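PDB 4E6Z: apicoplast TIC22, putative from Plasmodium falciparum 3D7, which acts as an essential chaperone required for importing proteins into the apicoplast, the relict plastid of the malaria parasite. Local coordinates for residues N111-N114 and D115-Y119; H131-T134 and M135-Y139; K239-M243 and V244-F248; F257-T261 and Q262-Y266. All blocks are in the same frame, centred on the assembly; numbering follows the deposited sequence.

Contact 1: residues N111-N114 and D115-Y119; sequences NMLN and DMIKY
M112 and M116, both selenomethionines one helical turn apart, meet through their ends: the methyl CE of M116 lies against CG, SE and CE of M112. The CE–CE separation between M112 and M116 is 3.3 Å, tighter than ordinary van der Waals contact. M116 runs straight beyond CG, whereas M112 folds at its last torsion (chi3 62°), and the two chains meet at a slant. L113 and I117 are arranged otherwise, side by side and pointing the same way, with CD2 of L113 4.1 Å from CG1 of I117. These pairs belong to the last turns of the amphipathic helix 106-119, held by i to i+4 backbone bonds; the straightest runs from I117 N to L113 O (3.0 Å, N-H...O 174°). The apolar stripe made by M112, L113 and M116 lies on I82 of strand 78-83, while I117 packs on I128 and Y124. M112 also reaches Y101 and F103, and its side chain lies beside a bound glycerol. On a more polar side of the helix, the amide of N111 and the carboxylate of D115 are turned 72° against each other. N111 ND2 stays 4.0 Å from D115 OD2, a loose approach beside the backbone bond from D115 N to N111 O.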
loop_
_atom_site.group_PDB
_atom_site.type_symbol
_atom_site.label_atom_id
_atom_site.label_comp_id
_atom_site.label_asym_id
_atom_site.label_seq_id
_atom_site.Cartn_x
_atom_site.Cartn_y
_atom_site.Cartn_z
ATOM N N ASN A 111 -3.966 -8.042 12.032
ATOM C CA ASN A 111 -5.254 -7.889 12.687
ATOM C C ASN A 111 -6.278 -8.891 12.170
ATOM O O ASN A 111 -7.062 -9.430 12.941
ATOM C CB ASN A 111 -5.791 -6.466 12.514
ATOM C CG ASN A 111 -7.224 -6.328 12.991
ATOM O OD1 ASN A 111 -7.512 -6.462 14.181
ATOM N ND2 ASN A 111 -8.135 -6.080 12.058
HETATM N N MSE A 112 -6.285 -9.123 10.860
HETATM C CA MSE A 112 -7.230 -10.068 10.282
HETATM C C MSE A 112 -6.872 -11.496 10.675
HETATM O O MSE A 112 -7.749 -12.290 11.014
HETATM C CB MSE A 112 -7.294 -9.937 8.765
HETATM C CG MSE A 112 -8.427 -10.742 8.154
HETATM SE SE MSE A 112 -8.392 -10.858 6.209
HETATM C CE MSE A 112 -6.700 -11.767 5.998
ATOM N N LEU A 113 -5.580 -11.809 10.631
ATOM C CA LEU A 113 -5.088 -13.093 11.105
ATOM C C LEU A 113 -5.525 -13.316 12.552
ATOM O O LEU A 113 -6.001 -14.390 12.913
ATOM C CB LEU A 113 -3.564 -13.158 10.990
ATOM C CG LEU A 113 -2.863 -14.411 11.531
ATOM C CD1 LEU A 113 -1.600 -14.723 10.725
ATOM C CD2 LEU A 113 -2.533 -14.263 13.007
ATOM N N ASN A 114 -5.357 -12.293 13.381
ATOM C CA ASN A 114 -5.767 -12.376 14.778
ATOM C C ASN A 114 -7.266 -12.631 14.931
ATOM O O ASN A 114 -7.684 -13.369 15.821
ATOM C CB ASN A 114 -5.352 -11.113 15.537
ATOM C CG ASN A 114 -3.850 -11.023 15.741
ATOM O OD1 ASN A 114 -3.144 -12.029 15.691
ATOM N ND2 ASN A 114 -3.357 -9.817 15.983
ATOM N N ASP A 115 -8.069 -12.024 14.060
ATOM C CA ASP A 115 -9.516 -12.231 14.078
ATOM C C ASP A 115 -9.878 -13.659 13.676
ATOM O O ASP A 115 -10.834 -14.237 14.186
ATOM C CB ASP A 115 -10.212 -11.243 13.141
ATOM C CG ASP A 115 -10.372 -9.859 13.756
ATOM O OD1 ASP A 115 -10.121 -9.710 14.973
ATOM O OD2 ASP A 115 -10.750 -8.925 13.018
HETATM N N MSE A 116 -9.113 -14.216 12.746
HETATM C CA MSE A 116 -9.344 -15.582 12.303
HETATM C C MSE A 116 -9.054 -16.567 13.427
HETATM O O MSE A 116 -9.865 -17.438 13.715
HETATM C CB MSE A 116 -8.505 -15.886 11.070
HETATM C CG MSE A 116 -8.951 -15.088 9.860
HETATM SE SE MSE A 116 -7.671 -15.105 8.396
HETATM C CE MSE A 116 -8.692 -14.103 7.095
ATOM N N ILE A 117 -7.908 -16.405 14.078
ATOM C CA ILE A 117 -7.586 -17.210 15.247
ATOM C C ILE A 117 -8.652 -17.068 16.325
ATOM O O ILE A 117 -9.039 -18.045 16.966
ATOM C CB ILE A 117 -6.235 -16.802 15.859
ATOM C CG1 ILE A 117 -5.118 -16.930 14.823
ATOM C CG2 ILE A 117 -5.939 -17.650 17.090
ATOM C CD1 ILE A 117 -5.064 -18.281 14.172
ATOM N N LYS A 118 -9.116 -15.839 16.521
ATOM C CA LYS A 118 -10.050 -15.531 17.595
ATOM C C LYS A 118 -11.430 -16.166 17.386
ATOM O O LYS A 118 -12.025 -16.694 18.322
ATOM C CB LYS A 118 -10.187 -14.010 17.758
ATOM C CG LYS A 118 -11.262 -13.593 18.750
ATOM C CD LYS A 118 -11.460 -12.083 18.770
ATOM C CE LYS A 118 -10.697 -11.442 19.917
ATOM N NZ LYS A 118 -11.072 -12.050 21.230
ATOM N N TYR A 119 -11.932 -16.111 16.157
ATOM C CA TYR A 119 -13.294 -16.552 15.878
ATOM C C TYR A 119 -13.369 -17.983 15.352
ATOM O O TYR A 119 -14.450 -18.558 15.273
ATOM C CB TYR A 119 -13.985 -15.588 14.908
ATOM C CG TYR A 119 -14.139 -14.196 15.475
ATOM C CD1 TYR A 119 -14.865 -13.984 16.637
ATOM C CD2 TYR A 119 -13.545 -13.100 14.863
ATOM C CE1 TYR A 119 -15.010 -12.723 17.167
ATOM C CE2 TYR A 119 -13.683 -11.828 15.389
ATOM C CZ TYR A 119 -14.419 -11.650 16.545
ATOM O OH TYR A 119 -14.574 -10.398 17.090
#

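Contact 2: residues H131-T134 and M135-Y139; sequences HNIT and MKKAY
T134 caps the helix that begins at M135 through its hydroxyl, and its carbonyl takes the first i to i+4 bond, from A138 N. OG1 of T134 accepts from K137 N at 3.2 Å, almost straight at 173°. T134 O accepts from A138 N at 2.8 Å, with the donor in the carbonyl plane. The hydroxyl reaches K137 because OG1 sits between the backbone N and the carbonyl carbon (chi1 73°), which brings it over the first turn and within 3.3 Å of K136 CB. This is an N-cap in which the last residue of a strand serves a first-turn amide that has no preceding helical carbonyl. Beside it, CD1 of I133 touches CG of K137 at 4.0 Å, the two side chains crossing at about a right angle, and reaches A138 CB at 4.2 Å. The aliphatic part of K137 thus borders the isoleucine, while its chain bends at chi2 and carries the ammonium end away. Further out, backbone bonds of I133 with V79 and of M135 with I77 hold the junction, and I133 also packs on V79 and L81. Strand 129-134, paired antiparallel with strand 78-83, passes directly into helix 135-150, whose residue Y139 leans on F248.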
loop_
_atom_site.group_PDB
_atom_site.type_symbol
_atom_site.label_atom_id
_atom_site.label_comp_id
_atom_site.label_asym_id
_atom_site.label_seq_id
_atom_site.Cartn_x
_atom_site.Cartn_y
_atom_site.Cartn_z
ATOM N N HIS A 131 2.151 -13.470 4.523
ATOM C CA HIS A 131 3.007 -13.657 3.362
ATOM C C HIS A 131 3.105 -12.365 2.554
ATOM O O HIS A 131 2.123 -11.642 2.397
ATOM C CB HIS A 131 2.480 -14.796 2.495
ATOM C CG HIS A 131 3.319 -15.072 1.292
ATOM N ND1 HIS A 131 4.652 -15.422 1.377
ATOM C CD2 HIS A 131 3.020 -15.064 -0.029
ATOM C CE1 HIS A 131 5.137 -15.599 0.164
ATOM N NE2 HIS A 131 4.166 -15.391 -0.710
ATOM N N ASN A 132 4.295 -12.076 2.042
ATOM C CA ASN A 132 4.506 -10.825 1.328
ATOM C C ASN A 132 4.643 -10.988 -0.181
ATOM O O ASN A 132 5.339 -11.878 -0.661
ATOM C CB ASN A 132 5.723 -10.083 1.892
ATOM C CG ASN A 132 7.007 -10.875 1.744
ATOM O OD1 ASN A 132 7.174 -11.935 2.349
ATOM N ND2 ASN A 132 7.922 -10.367 0.928
ATOM N N ILE A 133 3.949 -10.128 -0.917
ATOM C CA ILE A 133 4.179 -9.951 -2.344
ATOM C C ILE A 133 4.479 -8.467 -2.579
ATOM O O ILE A 133 4.772 -7.739 -1.630
ATOM C CB ILE A 133 2.959 -10.394 -3.176
ATOM C CG1 ILE A 133 1.749 -9.516 -2.854
ATOM C CG2 ILE A 133 2.634 -11.862 -2.905
ATOM C CD1 ILE A 133 0.558 -9.750 -3.753
ATOM N N THR A 134 4.410 -8.017 -3.828
ATOM C CA THR A 134 4.619 -6.602 -4.122
ATOM C C THR A 134 3.403 -5.989 -4.809
ATOM O O THR A 134 2.519 -6.707 -5.287
ATOM C CB THR A 134 5.849 -6.379 -5.019
ATOM O OG1 THR A 134 5.555 -6.806 -6.354
ATOM C CG2 THR A 134 7.040 -7.148 -4.483
HETATM N N MSE A 135 3.367 -4.659 -4.855
HETATM C CA MSE A 135 2.304 -3.940 -5.547
HETATM C C MSE A 135 2.302 -4.278 -7.027
HETATM O O MSE A 135 1.257 -4.257 -7.673
HETATM C CB MSE A 135 2.457 -2.430 -5.365
HETATM C CG MSE A 135 1.476 -1.823 -4.378
HETATM SE SE MSE A 135 -0.390 -2.232 -4.803
HETATM C CE MSE A 135 -0.400 -1.709 -6.680
ATOM N N LYS A 136 3.483 -4.573 -7.564
ATOM C CA LYS A 136 3.606 -5.029 -8.942
ATOM C C LYS A 136 2.772 -6.288 -9.157
ATOM O O LYS A 136 1.878 -6.319 -10.005
ATOM C CB LYS A 136 5.070 -5.315 -9.281
ATOM C CG LYS A 136 5.280 -6.029 -10.609
ATOM C CD LYS A 136 6.755 -6.328 -10.836
ATOM C CE LYS A 136 6.979 -7.103 -12.127
ATOM N NZ LYS A 136 8.420 -7.410 -12.348
ATOM N N LYS A 137 3.078 -7.325 -8.386
ATOM C CA LYS A 137 2.318 -8.567 -8.437
ATOM C C LYS A 137 0.838 -8.312 -8.157
ATOM O O LYS A 137 -0.033 -8.888 -8.805
ATOM C CB LYS A 137 2.877 -9.574 -7.430
ATOM C CG LYS A 137 2.052 -10.836 -7.284
ATOM C CD LYS A 137 2.059 -11.656 -8.561
ATOM C CE LYS A 137 1.282 -12.957 -8.378
ATOM N NZ LYS A 137 1.334 -13.827 -9.585
ATOM N N ALA A 138 0.560 -7.441 -7.193
ATOM C CA ALA A 138 -0.815 -7.127 -6.823
ATOM C C ALA A 138 -1.552 -6.461 -7.980
ATOM O O ALA A 138 -2.734 -6.718 -8.208
ATOM C CB ALA A 138 -0.846 -6.239 -5.585
ATOM N N TYR A 139 -0.846 -5.603 -8.707
ATOM C CA TYR A 139 -1.416 -4.932 -9.868
ATOM C C TYR A 139 -1.676 -5.943 -10.979
ATOM O O TYR A 139 -2.719 -5.911 -11.629
ATOM C CB TYR A 139 -0.478 -3.829 -10.358
ATOM C CG TYR A 139 -1.021 -3.015 -11.512
ATOM C CD1 TYR A 139 -0.296 -2.875 -12.689
ATOM C CD2 TYR A 139 -2.257 -2.390 -11.424
ATOM C CE1 TYR A 139 -0.788 -2.128 -13.744
ATOM C CE2 TYR A 139 -2.758 -1.644 -12.473
ATOM C CZ TYR A 139 -2.021 -1.516 -13.631
ATOM O OH TYR A 139 -2.519 -0.774 -14.677
#

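Contact 3: residues K239-M243 and V244-F248; sequences KVLNM and VDLIF
Between N242 and M243 the chain leaves an extended path (phi/psi -95/109° at N242) and turns into a short, weakly bonded helix about 243-247. This is a strand-to-helix junction with an asparagine N-cap, at the end of an outermost strand of the four-stranded mixed sheet. The carbonyl of N242 serves two amides weakly, accepting from D245 N at 2.8 Å through a strongly bent bond and from L246 N at 3.3 Å. The cap itself is weak too: OD1 of N242 accepts from V244 N at 3.4 Å. CG of N242 stands opposite its own backbone N (chi1 176°), which lays the side chain alongside V244. The same OD1 takes a second weak bond from Y192 N, so the cap is also tied to the chain leading into strand 193-203. The side chains of N242 and D245 cross at about a right angle, their flat ends turned well out of each other's plane, with ND2 of N242 3.0 Å from OD1 of D245. On the apolar side, L246 points back toward the strand, and its CD1 meets CB of L241 at 4.1 Å; L246 also packs on V194 and F255. M243, buried, packs against F214 and F257. Its chain bends at chi3, and the methyl CE of M243 ends 4.1 Å from CG2 of V244.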
loop_
_atom_site.group_PDB
_atom_site.type_symbol
_atom_site.label_atom_id
_atom_site.label_comp_id
_atom_site.label_asym_id
_atom_site.label_seq_id
_atom_site.Cartn_x
_atom_site.Cartn_y
_atom_site.Cartn_z
ATOM N N LYS A 239 -0.660 17.371 0.419
ATOM C CA LYS A 239 -1.800 17.010 -0.414
ATOM C C LYS A 239 -1.942 15.495 -0.560
ATOM O O LYS A 239 -0.967 14.754 -0.447
ATOM C CB LYS A 239 -1.695 17.680 -1.783
ATOM C CG LYS A 239 -1.720 19.196 -1.709
ATOM C CD LYS A 239 -1.733 19.835 -3.083
ATOM C CE LYS A 239 -1.887 21.346 -2.971
ATOM N NZ LYS A 239 -1.881 22.026 -4.297
ATOM N N VAL A 240 -3.169 15.049 -0.807
ATOM C CA VAL A 240 -3.454 13.626 -0.938
ATOM C C VAL A 240 -3.792 13.280 -2.381
ATOM O O VAL A 240 -4.506 14.020 -3.058
ATOM C CB VAL A 240 -4.618 13.199 -0.017
ATOM C CG1 VAL A 240 -4.989 11.735 -0.250
ATOM C CG2 VAL A 240 -4.249 13.426 1.435
ATOM N N LEU A 241 -3.270 12.155 -2.852
ATOM C CA LEU A 241 -3.572 11.687 -4.196
ATOM C C LEU A 241 -4.074 10.249 -4.168
ATOM O O LEU A 241 -3.868 9.523 -3.194
ATOM C CB LEU A 241 -2.341 11.803 -5.097
ATOM C CG LEU A 241 -1.847 13.224 -5.382
ATOM C CD1 LEU A 241 -0.509 13.193 -6.092
ATOM C CD2 LEU A 241 -2.872 13.994 -6.200
ATOM N N ASN A 242 -4.738 9.845 -5.243
ATOM C CA ASN A 242 -5.223 8.480 -5.374
ATOM C C ASN A 242 -4.214 7.638 -6.144
ATOM O O ASN A 242 -4.035 7.824 -7.349
ATOM C CB ASN A 242 -6.580 8.467 -6.077
ATOM C CG ASN A 242 -7.097 7.061 -6.322
ATOM O OD1 ASN A 242 -6.736 6.118 -5.616
ATOM N ND2 ASN A 242 -7.955 6.916 -7.328
HETATM N N MSE A 243 -3.543 6.726 -5.443
HETATM C CA MSE A 243 -2.477 5.922 -6.041
HETATM C C MSE A 243 -2.887 5.331 -7.384
HETATM O O MSE A 243 -2.078 5.250 -8.307
HETATM C CB MSE A 243 -2.045 4.793 -5.103
HETATM C CG MSE A 243 -0.947 3.924 -5.688
HETATM SE SE MSE A 243 -0.993 2.084 -5.042
HETATM C CE MSE A 243 -2.814 1.623 -5.569
ATOM N N VAL A 244 -4.145 4.917 -7.486
ATOM C CA VAL A 244 -4.661 4.336 -8.720
ATOM C C VAL A 244 -4.572 5.304 -9.900
ATOM O O VAL A 244 -4.102 4.935 -10.977
ATOM C CB VAL A 244 -6.116 3.857 -8.554
ATOM C CG1 VAL A 244 -6.793 3.719 -9.912
ATOM C CG2 VAL A 244 -6.152 2.542 -7.786
ATOM N N ASP A 245 -5.022 6.538 -9.693
ATOM C CA ASP A 245 -4.983 7.555 -10.741
ATOM C C ASP A 245 -3.560 7.798 -11.226
ATOM O O ASP A 245 -3.343 8.195 -12.370
ATOM C CB ASP A 245 -5.582 8.870 -10.238
ATOM C CG ASP A 245 -7.076 8.778 -9.987
ATOM O OD1 ASP A 245 -7.656 7.691 -10.197
ATOM O OD2 ASP A 245 -7.671 9.798 -9.576
ATOM N N LEU A 246 -2.594 7.559 -10.347
ATOM C CA LEU A 246 -1.195 7.808 -10.669
ATOM C C LEU A 246 -0.612 6.737 -11.584
ATOM O O LEU A 246 0.328 6.996 -12.332
ATOM C CB LEU A 246 -0.367 7.930 -9.390
ATOM C CG LEU A 246 -0.711 9.160 -8.553
ATOM C CD1 LEU A 246 -0.117 9.057 -7.160
ATOM C CD2 LEU A 246 -0.247 10.430 -9.257
ATOM N N ILE A 247 -1.170 5.535 -11.520
ATOM C CA ILE A 247 -0.734 4.458 -12.397
ATOM C C ILE A 247 -0.974 4.826 -13.861
ATOM O O ILE A 247 -0.191 4.468 -14.742
ATOM C CB ILE A 247 -1.465 3.136 -12.085
ATOM C CG1 ILE A 247 -0.778 2.386 -10.942
ATOM C CG2 ILE A 247 -1.478 2.242 -13.309
ATOM C CD1 ILE A 247 -0.617 3.184 -9.678
ATOM N N PHE A 248 -2.055 5.559 -14.107
ATOM C CA PHE A 248 -2.512 5.819 -15.467
ATOM C C PHE A 248 -2.354 7.273 -15.903
ATOM O O PHE A 248 -2.928 7.682 -16.913
ATOM C CB PHE A 248 -3.974 5.398 -15.620
ATOM C CG PHE A 248 -4.264 4.009 -15.113
ATOM C CD1 PHE A 248 -4.208 2.920 -15.967
ATOM C CD2 PHE A 248 -4.593 3.797 -13.784
ATOM C CE1 PHE A 248 -4.476 1.646 -15.503
ATOM C CE2 PHE A 248 -4.863 2.525 -13.317
ATOM C CZ PHE A 248 -4.803 1.449 -14.177
#

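Contact 4: residues F257-T261 and Q262-Y266; sequences FVPST and QSVKY
S260 O receives V264 N in an i to i+4 bond of 3.1 Å (N-H...O 162°), and T261 O receives K265 N at 2.9 Å; together they open helix 261-272. S260 is its N-cap, and OG supplements the carbonyl with two weak bonds, one from Q262 N at 3.3 Å and a straighter one from S263 N at the same length (168°). Placing OG on the far side of CB from its own backbone N (chi1 170°) turns the hydroxyl toward the first turn, within reach of both amides. A stronger partner lies outside: D215 OD2 is hydrogen-bonded to S260 OG, and D218 OD2 takes the amide of T261. Two carboxylates near a helix start would probably be stabilised by its dipole. The hydroxyl of S263 is directed to the carbonyl of L104, and its OG lies 3.3 Å from CB of S260, so the S263 oxygen rests against that carbon. Apolar contact across the turn is small: CB of P259 rests on CG2 of V264 at 3.8 Å, and the same methyl lies near S260 O. P259 also packs on V76 and P78. Strand 255-258, an outermost strand of the four-stranded sheet, thus leads through P259 and S260 into helix 261-272, whose S263 and Y266 lie on P106 at the start of helix 106-119 and on F80 of strand 78-83.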
loop_
_atom_site.group_PDB
_atom_site.type_symbol
_atom_site.label_atom_id
_atom_site.label_comp_id
_atom_site.label_asym_id
_atom_site.label_seq_id
_atom_site.Cartn_x
_atom_site.Cartn_y
_atom_site.Cartn_z
ATOM N N PHE A 257 7.687 6.680 -5.768
ATOM C CA PHE A 257 6.968 6.067 -4.655
ATOM C C PHE A 257 7.885 5.791 -3.471
ATOM O O PHE A 257 8.942 5.180 -3.621
ATOM C CB PHE A 257 6.286 4.766 -5.091
ATOM C CG PHE A 257 5.013 4.978 -5.859
ATOM C CD1 PHE A 257 3.897 5.515 -5.237
ATOM C CD2 PHE A 257 4.926 4.626 -7.195
ATOM C CE1 PHE A 257 2.720 5.713 -5.939
ATOM C CE2 PHE A 257 3.752 4.819 -7.902
ATOM C CZ PHE A 257 2.648 5.364 -7.273
ATOM N N VAL A 258 7.476 6.252 -2.294
ATOM C CA VAL A 258 8.176 5.916 -1.063
ATOM C C VAL A 258 7.298 5.020 -0.188
ATOM O O VAL A 258 6.349 5.489 0.439
ATOM C CB VAL A 258 8.581 7.169 -0.262
ATOM C CG1 VAL A 258 9.323 6.761 1.004
ATOM C CG2 VAL A 258 9.435 8.117 -1.117
ATOM N N PRO A 259 7.617 3.720 -0.149
ATOM C CA PRO A 259 6.852 2.752 0.641
ATOM C C PRO A 259 6.845 3.105 2.124
ATOM O O PRO A 259 7.752 3.776 2.607
ATOM C CB PRO A 259 7.623 1.443 0.436
ATOM C CG PRO A 259 8.432 1.651 -0.799
ATOM C CD PRO A 259 8.768 3.100 -0.828
ATOM N N SER A 260 5.821 2.654 2.835
ATOM C CA SER A 260 5.807 2.756 4.285
ATOM C C SER A 260 7.092 2.151 4.829
ATOM O O SER A 260 7.390 0.989 4.562
ATOM C CB SER A 260 4.602 2.006 4.855
ATOM O OG SER A 260 4.685 1.905 6.266
ATOM N N THR A 261 7.861 2.933 5.580
ATOM C CA THR A 261 9.106 2.420 6.144
ATOM C C THR A 261 8.826 1.254 7.093
ATOM O O THR A 261 9.664 0.372 7.273
ATOM C CB THR A 261 9.914 3.510 6.877
ATOM O OG1 THR A 261 9.163 4.004 7.992
ATOM C CG2 THR A 261 10.246 4.660 5.932
ATOM N N GLN A 262 7.642 1.254 7.695
ATOM C CA GLN A 262 7.238 0.150 8.558
ATOM C C GLN A 262 6.969 -1.127 7.762
ATOM O O GLN A 262 7.413 -2.209 8.149
ATOM C CB GLN A 262 6.019 0.528 9.400
ATOM C CG GLN A 262 6.353 1.360 10.625
ATOM C CD GLN A 262 5.237 1.349 11.652
ATOM O OE1 GLN A 262 4.062 1.194 11.310
ATOM N NE2 GLN A 262 5.599 1.507 12.921
ATOM N N SER A 263 6.246 -0.998 6.653
ATOM C CA SER A 263 6.003 -2.135 5.773
ATOM C C SER A 263 7.316 -2.784 5.355
ATOM O O SER A 263 7.450 -4.010 5.370
ATOM C CB SER A 263 5.226 -1.705 4.528
ATOM O OG SER A 263 3.932 -1.245 4.865
ATOM N N VAL A 264 8.288 -1.956 4.982
ATOM C CA VAL A 264 9.583 -2.457 4.534
ATOM C C VAL A 264 10.341 -3.113 5.684
ATOM O O VAL A 264 10.881 -4.211 5.543
ATOM C CB VAL A 264 10.444 -1.340 3.910
ATOM C CG1 VAL A 264 11.828 -1.869 3.564
ATOM C CG2 VAL A 264 9.761 -0.776 2.676
ATOM N N LYS A 265 10.367 -2.433 6.824
ATOM C CA LYS A 265 11.016 -2.945 8.022
ATOM C C LYS A 265 10.410 -4.290 8.431
ATOM O O LYS A 265 11.093 -5.149 8.985
ATOM C CB LYS A 265 10.851 -1.930 9.152
ATOM C CG LYS A 265 12.053 -1.770 10.059
ATOM C CD LYS A 265 12.080 -0.366 10.645
ATOM C CE LYS A 265 10.695 0.058 11.120
ATOM N NZ LYS A 265 10.635 1.508 11.461
ATOM N N TYR A 266 9.121 -4.463 8.146
ATOM C CA TYR A 266 8.385 -5.666 8.526
ATOM C C TYR A 266 8.848 -6.892 7.745
ATOM O O TYR A 266 8.692 -8.023 8.202
ATOM C CB TYR A 266 6.882 -5.455 8.320
ATOM C CG TYR A 266 6.019 -6.521 8.948
ATOM C CD1 TYR A 266 5.667 -7.664 8.243
ATOM C CD2 TYR A 266 5.551 -6.385 10.249
ATOM C CE1 TYR A 266 4.879 -8.641 8.816
ATOM C CE2 TYR A 266 4.763 -7.356 10.830
ATOM C CZ TYR A 266 4.429 -8.481 10.108
ATOM O OH TYR A 266 3.644 -9.452 10.678
#

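In the fold
Contact 1 is the surface member, its centre about 21 Å from the centre of the chain, and lies within one helix; contacts 2, 3 and 4 are partly buried and each joins a strand to the helix after it. All three junctions are N-capped, by threonine, asparagine and serine in turn: nearly straight in contact 2, weak in contact 3, and weak again but shared by two amides in contact 4. Contacts 3 and 4 belong to the same four-stranded sheet and touch where M243 meets F257, whereas contact 2 lies on the two-stranded sheet. Contacts 2 and 3 touch where Y139 meets I247 and where M135 approaches M243. In contact 1 regular helical backbone bonds accompany selenomethionine and aliphatic packing.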